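Local coordinates for protein geranylgeranyl pyrophosphate synthase (Corynebacterium glutamicum, PDB 3LMD) that probably condenses isopentenyl diphosphate with allylic diphosphates to build longer prenyl diphosphates, using magnesium as cofactor, at residues Q46-L55 against I98-L109; L157-T168 against S206-H214. All blocks are in the same frame, centred on the assembly; numbering follows the deposited sequence. Where two conformers were deposited one is given.

Interaction 1 of 2, residues Q46-L55 against I98-L109; sequences QVEELLHTEL and IKAAVVVEITHL
Val47, Leu50 and Leu51 pack on Ile98, Val102 and Ile106 in a buried apolar helix-helix contact of the all-helical polyprenyl synthase fold. It joins the C-terminal part of helix 34-55 to helix 95-118, which carries Asp115 and so runs toward the metal site. The segment axes cross at -56° and come within 9.0 Å. Val102 touches Val47, Leu50 and Leu51. Its CG2 lies 3.5 Å from Val47 O and also touches CB, CG and CD2 of Leu50. CG1, turned anti to the backbone N of Val102 (chi1 167°), packs on the backbone of Leu51, 3.9 Å from Leu51 CA. At one end the CG2 branch of Ile98 sits against the backbone of helix 34-55, 3.8 Å from Val47 N. Val47 CG2 touches both this methyl and Ala101 CB. Toward the other end Glu54 crosses Ile106 at about a right angle, its CB and CG against Ile106 CD1. Glu105 offers only its CG to Leu51; its carboxylate turns to a salt bridge with Arg76, which also pairs with Glu48. Leu51 spreads both methyls over helix 95-118: CD2 meets Glu105 CG, and CD1 lies 3.5 Å from Ile106 CG1.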
loop_
_atom_site.group_PDB
_atom_site.type_symbol
_atom_site.label_atom_id
_atom_site.label_comp_id
_atom_site.label_asym_id
_atom_site.label_seq_id
_atom_site.Cartn_x
_atom_site.Cartn_y
_atom_site.Cartn_z
ATOM N N GLN A 46 -2.048 -19.872 -16.753
ATOM C CA GLN A 46 -0.759 -19.572 -16.155
ATOM C C GLN A 46 -0.809 -18.305 -15.265
ATOM O O GLN A 46 -0.194 -18.255 -14.201
ATOM C CB GLN A 46 0.287 -19.380 -17.242
ATOM C CG GLN A 46 0.544 -20.648 -18.094
ATOM C CD GLN A 46 1.447 -20.353 -19.284
ATOM O OE1 GLN A 46 2.638 -20.097 -19.121
ATOM N NE2 GLN A 46 0.878 -20.376 -20.487
ATOM N N VAL A 47 -1.523 -17.289 -15.724
ATOM C CA VAL A 47 -1.787 -16.102 -14.881
ATOM C C VAL A 47 -2.519 -16.499 -13.602
ATOM O O VAL A 47 -2.158 -16.080 -12.502
ATOM C CB VAL A 47 -2.698 -15.104 -15.647
ATOM C CG1 VAL A 47 -3.266 -14.046 -14.709
ATOM C CG2 VAL A 47 -1.924 -14.492 -16.828
ATOM N N GLU A 48 -3.605 -17.249 -13.751
ATOM C CA GLU A 48 -4.351 -17.693 -12.601
ATOM C C GLU A 48 -3.476 -18.480 -11.601
ATOM O O GLU A 48 -3.640 -18.337 -10.394
ATOM C CB GLU A 48 -5.557 -18.550 -13.022
ATOM C CG GLU A 48 -6.658 -17.771 -13.784
ATOM C CD GLU A 48 -7.511 -16.886 -12.851
ATOM O OE1 GLU A 48 -7.174 -16.771 -11.653
ATOM O OE2 GLU A 48 -8.533 -16.332 -13.310
ATOM N N GLU A 49 -2.574 -19.324 -12.093
ATOM C CA GLU A 49 -1.736 -20.140 -11.197
ATOM C C GLU A 49 -0.799 -19.252 -10.399
ATOM O O GLU A 49 -0.651 -19.430 -9.189
ATOM C CB GLU A 49 -0.914 -21.196 -11.975
ATOM C CG GLU A 49 -1.775 -22.449 -12.184
ATOM C CD GLU A 49 -1.275 -23.393 -13.268
ATOM O OE1 GLU A 49 -0.144 -23.205 -13.778
ATOM O OE2 GLU A 49 -2.047 -24.325 -13.601
ATOM N N LEU A 50 -0.160 -18.315 -11.078
ATOM C CA LEU A 50 0.846 -17.478 -10.419
ATOM C C LEU A 50 0.149 -16.495 -9.460
ATOM O O LEU A 50 0.619 -16.242 -8.346
ATOM C CB LEU A 50 1.750 -16.778 -11.448
ATOM C CG LEU A 50 2.767 -15.787 -10.867
ATOM C CD1 LEU A 50 3.681 -16.469 -9.798
ATOM C CD2 LEU A 50 3.606 -15.105 -11.939
ATOM N N LEU A 51 -0.987 -15.960 -9.891
ATOM C CA LEU A 51 -1.776 -15.126 -9.016
ATOM C C LEU A 51 -2.165 -15.889 -7.751
ATOM O O LEU A 51 -1.993 -15.391 -6.629
ATOM C CB LEU A 51 -3.014 -14.614 -9.772
ATOM C CG LEU A 51 -4.012 -13.849 -8.920
ATOM C CD1 LEU A 51 -3.379 -12.506 -8.518
ATOM C CD2 LEU A 51 -5.315 -13.617 -9.751
ATOM N N HIS A 52 -2.704 -17.096 -7.899
ATOM C CA HIS A 52 -3.116 -17.855 -6.701
ATOM C C HIS A 52 -1.899 -18.130 -5.827
ATOM O O HIS A 52 -1.963 -18.044 -4.596
ATOM C CB HIS A 52 -3.752 -19.219 -7.098
ATOM C CG HIS A 52 -3.893 -20.155 -5.938
ATOM N ND1 HIS A 52 -4.830 -19.963 -4.945
ATOM C CD2 HIS A 52 -3.193 -21.264 -5.590
ATOM C CE1 HIS A 52 -4.709 -20.922 -4.039
ATOM N NE2 HIS A 52 -3.714 -21.717 -4.403
ATOM N N THR A 53 -0.768 -18.452 -6.438
ATOM C CA THR A 53 0.433 -18.633 -5.614
ATOM C C THR A 53 0.725 -17.376 -4.770
ATOM O O THR A 53 0.979 -17.460 -3.572
ATOM C CB THR A 53 1.641 -18.998 -6.494
ATOM O OG1 THR A 53 1.458 -20.345 -6.980
ATOM C CG2 THR A 53 2.924 -18.924 -5.721
ATOM N N GLU A 54 0.711 -16.207 -5.399
ATOM C CA GLU A 54 0.998 -14.973 -4.652
ATOM C C GLU A 54 -0.037 -14.724 -3.563
ATOM O O GLU A 54 0.312 -14.391 -2.433
ATOM C CB GLU A 54 1.024 -13.766 -5.617
ATOM C CG GLU A 54 2.221 -13.752 -6.525
ATOM C CD GLU A 54 3.504 -13.332 -5.774
ATOM O OE1 GLU A 54 3.438 -13.047 -4.569
ATOM O OE2 GLU A 54 4.582 -13.293 -6.381
ATOM N N LEU A 55 -1.319 -14.845 -3.906
ATOM C CA LEU A 55 -2.360 -14.560 -2.929
ATOM C C LEU A 55 -2.269 -15.516 -1.732
ATOM O O LEU A 55 -2.643 -15.168 -0.599
ATOM C CB LEU A 55 -3.752 -14.657 -3.585
ATOM C CG LEU A 55 -4.014 -13.687 -4.748
ATOM C CD1 LEU A 55 -5.408 -13.935 -5.326
ATOM C CD2 LEU A 55 -3.906 -12.256 -4.225
ATOM N N ILE A 98 3.210 -12.962 -18.587
ATOM C CA ILE A 98 2.357 -13.573 -17.560
ATOM C C ILE A 98 2.576 -12.911 -16.212
ATOM O O ILE A 98 1.623 -12.618 -15.491
ATOM C CB ILE A 98 2.686 -15.077 -17.358
ATOM C CG1 ILE A 98 2.481 -15.867 -18.649
ATOM C CG2 ILE A 98 1.864 -15.685 -16.226
ATOM C CD1 ILE A 98 1.203 -15.618 -19.287
ATOM N N LYS A 99 3.829 -12.717 -15.847
ATOM C CA LYS A 99 4.131 -12.113 -14.549
ATOM C C LYS A 99 3.641 -10.641 -14.452
ATOM O O LYS A 99 3.127 -10.209 -13.409
ATOM C CB LYS A 99 5.650 -12.191 -14.314
ATOM C CG LYS A 99 6.114 -11.862 -12.928
ATOM C CD LYS A 99 7.622 -12.225 -12.728
ATOM C CE LYS A 99 7.923 -13.704 -13.012
ATOM N NZ LYS A 99 9.258 -14.139 -12.484
ATOM N N ALA A 100 3.855 -9.863 -15.507
ATOM C CA ALA A 100 3.285 -8.503 -15.565
ATOM C C ALA A 100 1.757 -8.495 -15.434
ATOM O O ALA A 100 1.203 -7.638 -14.747
ATOM C CB ALA A 100 3.740 -7.764 -16.836
ATOM N N ALA A 101 1.066 -9.442 -16.063
ATOM C CA ALA A 101 -0.394 -9.505 -16.006
ATOM C C ALA A 101 -0.843 -9.780 -14.585
ATOM O O ALA A 101 -1.869 -9.237 -14.122
ATOM C CB ALA A 101 -0.949 -10.595 -16.963
ATOM N N VAL A 102 -0.053 -10.581 -13.881
ATOM C CA VAL A 102 -0.354 -10.903 -12.501
ATOM C C VAL A 102 -0.165 -9.648 -11.649
ATOM O O VAL A 102 -0.961 -9.370 -10.759
ATOM C CB VAL A 102 0.500 -12.086 -11.975
ATOM C CG1 VAL A 102 0.408 -12.204 -10.418
ATOM C CG2 VAL A 102 0.082 -13.414 -12.681
ATOM N N VAL A 103 0.893 -8.895 -11.934
ATOM C CA VAL A 103 1.123 -7.656 -11.190
ATOM C C VAL A 103 -0.066 -6.710 -11.378
ATOM O O VAL A 103 -0.548 -6.109 -10.409
ATOM C CB VAL A 103 2.433 -6.981 -11.639
ATOM C CG1 VAL A 103 2.520 -5.502 -11.115
ATOM C CG2 VAL A 103 3.648 -7.792 -11.111
ATOM N N VAL A 104 -0.537 -6.573 -12.615
ATOM C CA VAL A 104 -1.704 -5.712 -12.864
ATOM C C VAL A 104 -2.903 -6.197 -12.066
ATOM O O VAL A 104 -3.603 -5.400 -11.412
ATOM C CB VAL A 104 -2.045 -5.622 -14.365
ATOM C CG1 VAL A 104 -3.396 -4.884 -14.592
ATOM C CG2 VAL A 104 -0.893 -4.906 -15.092
ATOM N N GLU A 105 -3.170 -7.491 -12.118
ATOM C CA GLU A 105 -4.343 -8.001 -11.402
ATOM C C GLU A 105 -4.248 -7.879 -9.882
ATOM O O GLU A 105 -5.254 -7.608 -9.220
ATOM C CB GLU A 105 -4.673 -9.442 -11.806
ATOM C CG GLU A 105 -5.929 -9.952 -11.127
ATOM C CD GLU A 105 -7.227 -9.347 -11.682
ATOM O OE1 GLU A 105 -7.186 -8.458 -12.548
ATOM O OE2 GLU A 105 -8.322 -9.793 -11.266
ATOM N N ILE A 106 -3.047 -8.078 -9.331
ATOM C CA ILE A 106 -2.852 -7.945 -7.878
ATOM C C ILE A 106 -3.091 -6.512 -7.465
ATOM O O ILE A 106 -3.652 -6.226 -6.402
ATOM C CB ILE A 106 -1.405 -8.341 -7.477
ATOM C CG1 ILE A 106 -1.246 -9.885 -7.526
ATOM C CG2 ILE A 106 -1.111 -7.814 -6.061
ATOM C CD1 ILE A 106 0.260 -10.353 -7.360
ATOM N N THR A 107 -2.642 -5.593 -8.305
ATOM C CA THR A 107 -2.846 -4.164 -8.013
ATOM C C THR A 107 -4.314 -3.802 -8.032
ATOM O O THR A 107 -4.801 -3.074 -7.145
ATOM C CB THR A 107 -2.073 -3.300 -9.015
ATOM O OG1 THR A 107 -0.671 -3.581 -8.859
ATOM C CG2 THR A 107 -2.321 -1.791 -8.750
ATOM N N HIS A 108 -5.023 -4.339 -9.025
ATOM C CA HIS A 108 -6.471 -4.206 -9.079
ATOM C C HIS A 108 -7.121 -4.698 -7.798
ATOM O O HIS A 108 -7.960 -4.003 -7.223
ATOM C CB HIS A 108 -7.033 -4.968 -10.312
ATOM C CG HIS A 108 -8.515 -5.091 -10.317
ATOM N ND1 HIS A 108 -9.352 -3.990 -10.250
ATOM C CD2 HIS A 108 -9.319 -6.181 -10.384
ATOM C CE1 HIS A 108 -10.612 -4.405 -10.273
ATOM N NE2 HIS A 108 -10.617 -5.727 -10.346
ATOM N N LEU A 109 -6.774 -5.911 -7.355
ATOM C CA LEU A 109 -7.371 -6.467 -6.142
ATOM C C LEU A 109 -7.032 -5.636 -4.892
ATOM O O LEU A 109 -7.910 -5.394 -4.045
ATOM C CB LEU A 109 -6.947 -7.946 -5.945
ATOM C CG LEU A 109 -7.429 -8.853 -7.088
ATOM C CD1 LEU A 109 -6.855 -10.300 -6.963
ATOM C CD2 LEU A 109 -8.985 -8.862 -7.141
#

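Interaction 2 of 2, residues L157-T168 against S206-H214; sequences LGTDTVAHFAET and SAGYLGAMH
His164 and Tyr209 form an offset stack between two antiparallel helices of the polyprenyl synthase helical bundle. The segment axes are 11.4 Å apart at closest approach, and polar and aromatic side chains bridge the space. The ring centroids are 4.3 Å apart and the planes differ by 14°. His164 has CG anti to the backbone N (chi1 173°), and the two side chains reach out from facing helices and lie antiparallel, alongside each other. Tyr209 CD2 lies over the centre of one imidazole face. Thr168 OG1 lies over the opposite face, toward the rim. The edge is used too: His164 NE2 and Ser206 OG are hydrogen-bonded at 2.9 Å. Stack and bond together should fix the rotation of the ring. Near the start of helix 159-181, His214 of the other helix is covered on both faces and bonded at its edge. Leu157 CD2 makes a CH-pi contact over one face of His214, 4.1 Å from the ring centroid. Met213 brings CE over the opposite face and 3.7 Å from Thr161 OG1. That hydroxyl stands beside the backbone N of its own residue (chi1 -66°), and it meets the His214 edge in a hydrogen bond of 2.7 Å to NE2.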
loop_
_atom_site.group_PDB
_atom_site.type_symbol
_atom_site.label_atom_id
_atom_site.label_comp_id
_atom_site.label_asym_id
_atom_site.label_seq_id
_atom_site.Cartn_x
_atom_site.Cartn_y
_atom_site.Cartn_z
ATOM N N LEU A 157 10.904 -7.991 -12.876
ATOM C CA LEU A 157 10.476 -7.471 -14.185
ATOM C C LEU A 157 11.338 -6.297 -14.629
ATOM O O LEU A 157 11.405 -6.007 -15.806
ATOM C CB LEU A 157 8.984 -7.087 -14.196
ATOM C CG LEU A 157 8.057 -8.320 -14.056
ATOM C CD1 LEU A 157 6.606 -7.881 -13.853
ATOM C CD2 LEU A 157 8.168 -9.150 -15.341
ATOM N N GLY A 158 11.992 -5.618 -13.689
ATOM C CA GLY A 158 12.914 -4.551 -14.072
ATOM C C GLY A 158 12.443 -3.180 -13.602
ATOM O O GLY A 158 11.266 -2.990 -13.283
ATOM N N THR A 159 13.352 -2.214 -13.570
ATOM C CA THR A 159 13.024 -0.900 -12.995
ATOM C C THR A 159 12.033 -0.103 -13.827
ATOM O O THR A 159 11.304 0.741 -13.265
ATOM C CB THR A 159 14.293 -0.024 -12.778
ATOM O OG1 THR A 159 14.976 0.119 -14.018
ATOM C CG2 THR A 159 15.217 -0.658 -11.794
ATOM N N ASP A 160 11.989 -0.303 -15.146
ATOM C CA ASP A 160 11.018 0.416 -15.962
ATOM C C ASP A 160 9.589 0.010 -15.566
ATOM O O ASP A 160 8.669 0.822 -15.621
ATOM C CB ASP A 160 11.273 0.165 -17.451
ATOM C CG ASP A 160 12.622 0.734 -17.925
ATOM O OD1 ASP A 160 13.246 1.540 -17.190
ATOM O OD2 ASP A 160 13.047 0.376 -19.035
ATOM N N THR A 161 9.413 -1.259 -15.186
ATOM C CA THR A 161 8.089 -1.713 -14.732
ATOM C C THR A 161 7.752 -1.039 -13.420
ATOM O O THR A 161 6.600 -0.591 -13.191
ATOM C CB THR A 161 8.040 -3.255 -14.581
ATOM O OG1 THR A 161 8.191 -3.830 -15.889
ATOM C CG2 THR A 161 6.689 -3.747 -13.925
ATOM N N VAL A 162 8.752 -0.944 -12.555
ATOM C CA VAL A 162 8.553 -0.335 -11.235
ATOM C C VAL A 162 8.180 1.163 -11.386
ATOM O O VAL A 162 7.298 1.660 -10.702
ATOM C CB VAL A 162 9.804 -0.480 -10.332
ATOM C CG1 VAL A 162 9.608 0.222 -8.968
ATOM C CG2 VAL A 162 10.134 -1.997 -10.084
ATOM N N ALA A 163 8.868 1.866 -12.286
ATOM C CA ALA A 163 8.623 3.295 -12.518
ATOM C C ALA A 163 7.207 3.473 -13.037
ATOM O O ALA A 163 6.460 4.374 -12.604
ATOM C CB ALA A 163 9.617 3.822 -13.554
ATOM N N HIS A 164 6.826 2.611 -13.981
ATOM C CA HIS A 164 5.483 2.667 -14.550
ATOM C C HIS A 164 4.428 2.337 -13.494
ATOM O O HIS A 164 3.383 2.987 -13.418
ATOM C CB HIS A 164 5.367 1.710 -15.736
ATOM C CG HIS A 164 3.981 1.597 -16.264
ATOM N ND1 HIS A 164 3.456 2.503 -17.163
ATOM C CD2 HIS A 164 2.986 0.717 -15.984
ATOM C CE1 HIS A 164 2.198 2.173 -17.428
ATOM N NE2 HIS A 164 1.892 1.095 -16.725
ATOM N N PHE A 165 4.704 1.332 -12.668
ATOM C CA PHE A 165 3.818 1.011 -11.538
ATOM C C PHE A 165 3.654 2.205 -10.602
ATOM O O PHE A 165 2.535 2.544 -10.180
ATOM C CB PHE A 165 4.368 -0.194 -10.734
ATOM C CG PHE A 165 3.666 -0.405 -9.407
ATOM C CD1 PHE A 165 2.484 -1.130 -9.341
ATOM C CD2 PHE A 165 4.137 0.204 -8.252
ATOM C CE1 PHE A 165 1.826 -1.301 -8.107
ATOM C CE2 PHE A 165 3.478 0.052 -7.020
ATOM C CZ PHE A 165 2.303 -0.698 -6.955
ATOM N N ALA A 166 4.765 2.853 -10.264
ATOM C CA ALA A 166 4.704 3.975 -9.333
ATOM C C ALA A 166 3.732 5.050 -9.847
ATOM O O ALA A 166 2.916 5.595 -9.080
ATOM C CB ALA A 166 6.097 4.567 -9.099
ATOM N N GLU A 167 3.798 5.327 -11.149
ATOM C CA GLU A 167 2.929 6.326 -11.769
ATOM C C GLU A 167 1.496 5.850 -11.790
ATOM O O GLU A 167 0.580 6.575 -11.405
ATOM C CB GLU A 167 3.368 6.618 -13.210
ATOM C CG GLU A 167 2.519 7.717 -13.842
ATOM C CD GLU A 167 2.897 8.043 -15.280
ATOM O OE1 GLU A 167 3.941 7.559 -15.767
ATOM O OE2 GLU A 167 2.136 8.807 -15.918
ATOM N N THR A 168 1.290 4.625 -12.272
ATOM C CA THR A 168 -0.050 4.048 -12.326
ATOM C C THR A 168 -0.740 3.973 -10.962
ATOM O O THR A 168 -1.897 4.398 -10.782
ATOM C CB THR A 168 0.022 2.626 -12.943
ATOM O OG1 THR A 168 0.571 2.743 -14.271
ATOM C CG2 THR A 168 -1.347 2.017 -12.992
ATOM N N SER A 206 -2.376 0.521 -18.247
ATOM C CA SER A 206 -1.161 -0.118 -17.762
ATOM C C SER A 206 -1.044 -1.573 -18.219
ATOM O O SER A 206 0.034 -2.039 -18.517
ATOM C CB SER A 206 -1.113 -0.060 -16.211
ATOM O OG SER A 206 -0.043 -0.831 -15.729
ATOM N N ALA A 207 -2.142 -2.309 -18.193
ATOM C CA ALA A 207 -2.153 -3.673 -18.697
ATOM C C ALA A 207 -1.689 -3.709 -20.170
ATOM O O ALA A 207 -0.893 -4.567 -20.542
ATOM C CB ALA A 207 -3.516 -4.249 -18.578
ATOM N N GLY A 208 -2.171 -2.777 -20.994
ATOM C CA GLY A 208 -1.753 -2.736 -22.434
ATOM C C GLY A 208 -0.267 -2.396 -22.536
ATOM O O GLY A 208 0.494 -3.036 -23.264
ATOM N N TYR A 209 0.154 -1.403 -21.773
ATOM C CA TYR A 209 1.546 -0.952 -21.788
ATOM C C TYR A 209 2.493 -2.111 -21.414
ATOM O O TYR A 209 3.454 -2.417 -22.134
ATOM C CB TYR A 209 1.734 0.229 -20.798
ATOM C CG TYR A 209 3.192 0.668 -20.720
ATOM C CD1 TYR A 209 3.727 1.570 -21.649
ATOM C CD2 TYR A 209 4.046 0.147 -19.738
ATOM C CE1 TYR A 209 5.101 1.966 -21.593
ATOM C CE2 TYR A 209 5.435 0.528 -19.677
ATOM C CZ TYR A 209 5.932 1.430 -20.611
ATOM O OH TYR A 209 7.255 1.804 -20.562
ATOM N N LEU A 210 2.198 -2.777 -20.296
ATOM C CA LEU A 210 3.082 -3.786 -19.741
ATOM C C LEU A 210 3.077 -5.061 -20.584
ATOM O O LEU A 210 4.131 -5.649 -20.796
ATOM C CB LEU A 210 2.672 -4.093 -18.295
ATOM C CG LEU A 210 3.055 -2.964 -17.297
ATOM C CD1 LEU A 210 2.484 -3.376 -15.895
ATOM C CD2 LEU A 210 4.568 -2.686 -17.243
ATOM N N GLY A 211 1.901 -5.496 -21.026
ATOM C CA GLY A 211 1.795 -6.683 -21.874
ATOM C C GLY A 211 2.612 -6.488 -23.136
ATOM O O GLY A 211 3.394 -7.361 -23.505
ATOM N N ALA A 212 2.467 -5.330 -23.776
ATOM C CA ALA A 212 3.201 -5.061 -25.012
ATOM C C ALA A 212 4.701 -4.882 -24.743
ATOM O O ALA A 212 5.538 -5.406 -25.487
ATOM C CB ALA A 212 2.628 -3.834 -25.735
ATOM N N MET A 213 5.051 -4.139 -23.694
ATOM C CA MET A 213 6.456 -3.865 -23.427
ATOM C C MET A 213 7.237 -5.143 -23.106
ATOM O O MET A 213 8.353 -5.340 -23.619
ATOM C CB MET A 213 6.646 -2.843 -22.293
ATOM C CG MET A 213 8.157 -2.476 -22.054
ATOM S SD MET A 213 8.999 -3.561 -20.873
ATOM C CE MET A 213 8.404 -2.679 -19.373
ATOM N N HIS A 214 6.691 -5.979 -22.227
ATOM C CA HIS A 214 7.358 -7.240 -21.875
ATOM C C HIS A 214 7.391 -8.274 -22.998
ATOM O O HIS A 214 8.170 -9.219 -22.930
ATOM C CB HIS A 214 6.823 -7.854 -20.577
ATOM C CG HIS A 214 7.283 -7.121 -19.358
ATOM N ND1 HIS A 214 8.583 -7.175 -18.912
ATOM C CD2 HIS A 214 6.655 -6.206 -18.578
ATOM C CE1 HIS A 214 8.726 -6.383 -17.861
ATOM N NE2 HIS A 214 7.567 -5.780 -17.638
#

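Overall arrangement
From the N terminus, helix 34-55 comes first. Interaction 1 closes the loop through helices 60-69 and 77-86 when helix 95-118 packs back on it. The chain then passes through helix 132-157. Interaction 2 opens at its end and closes when helix 188-214 returns beside helix 159-181. The two loops follow in series, neither nested nor crossed. Their centres are 14 Å apart, and helix 95-118 joins them: Val104 packs on Leu210, Ala100 on His214 and Thr107 on Phe165. Helix 34-55 packs on one part of helix 95-118, and the pair of interaction 2 on another. The second subunit touches only interaction 2, where its Ser155 packs on Thr159 and Ala163.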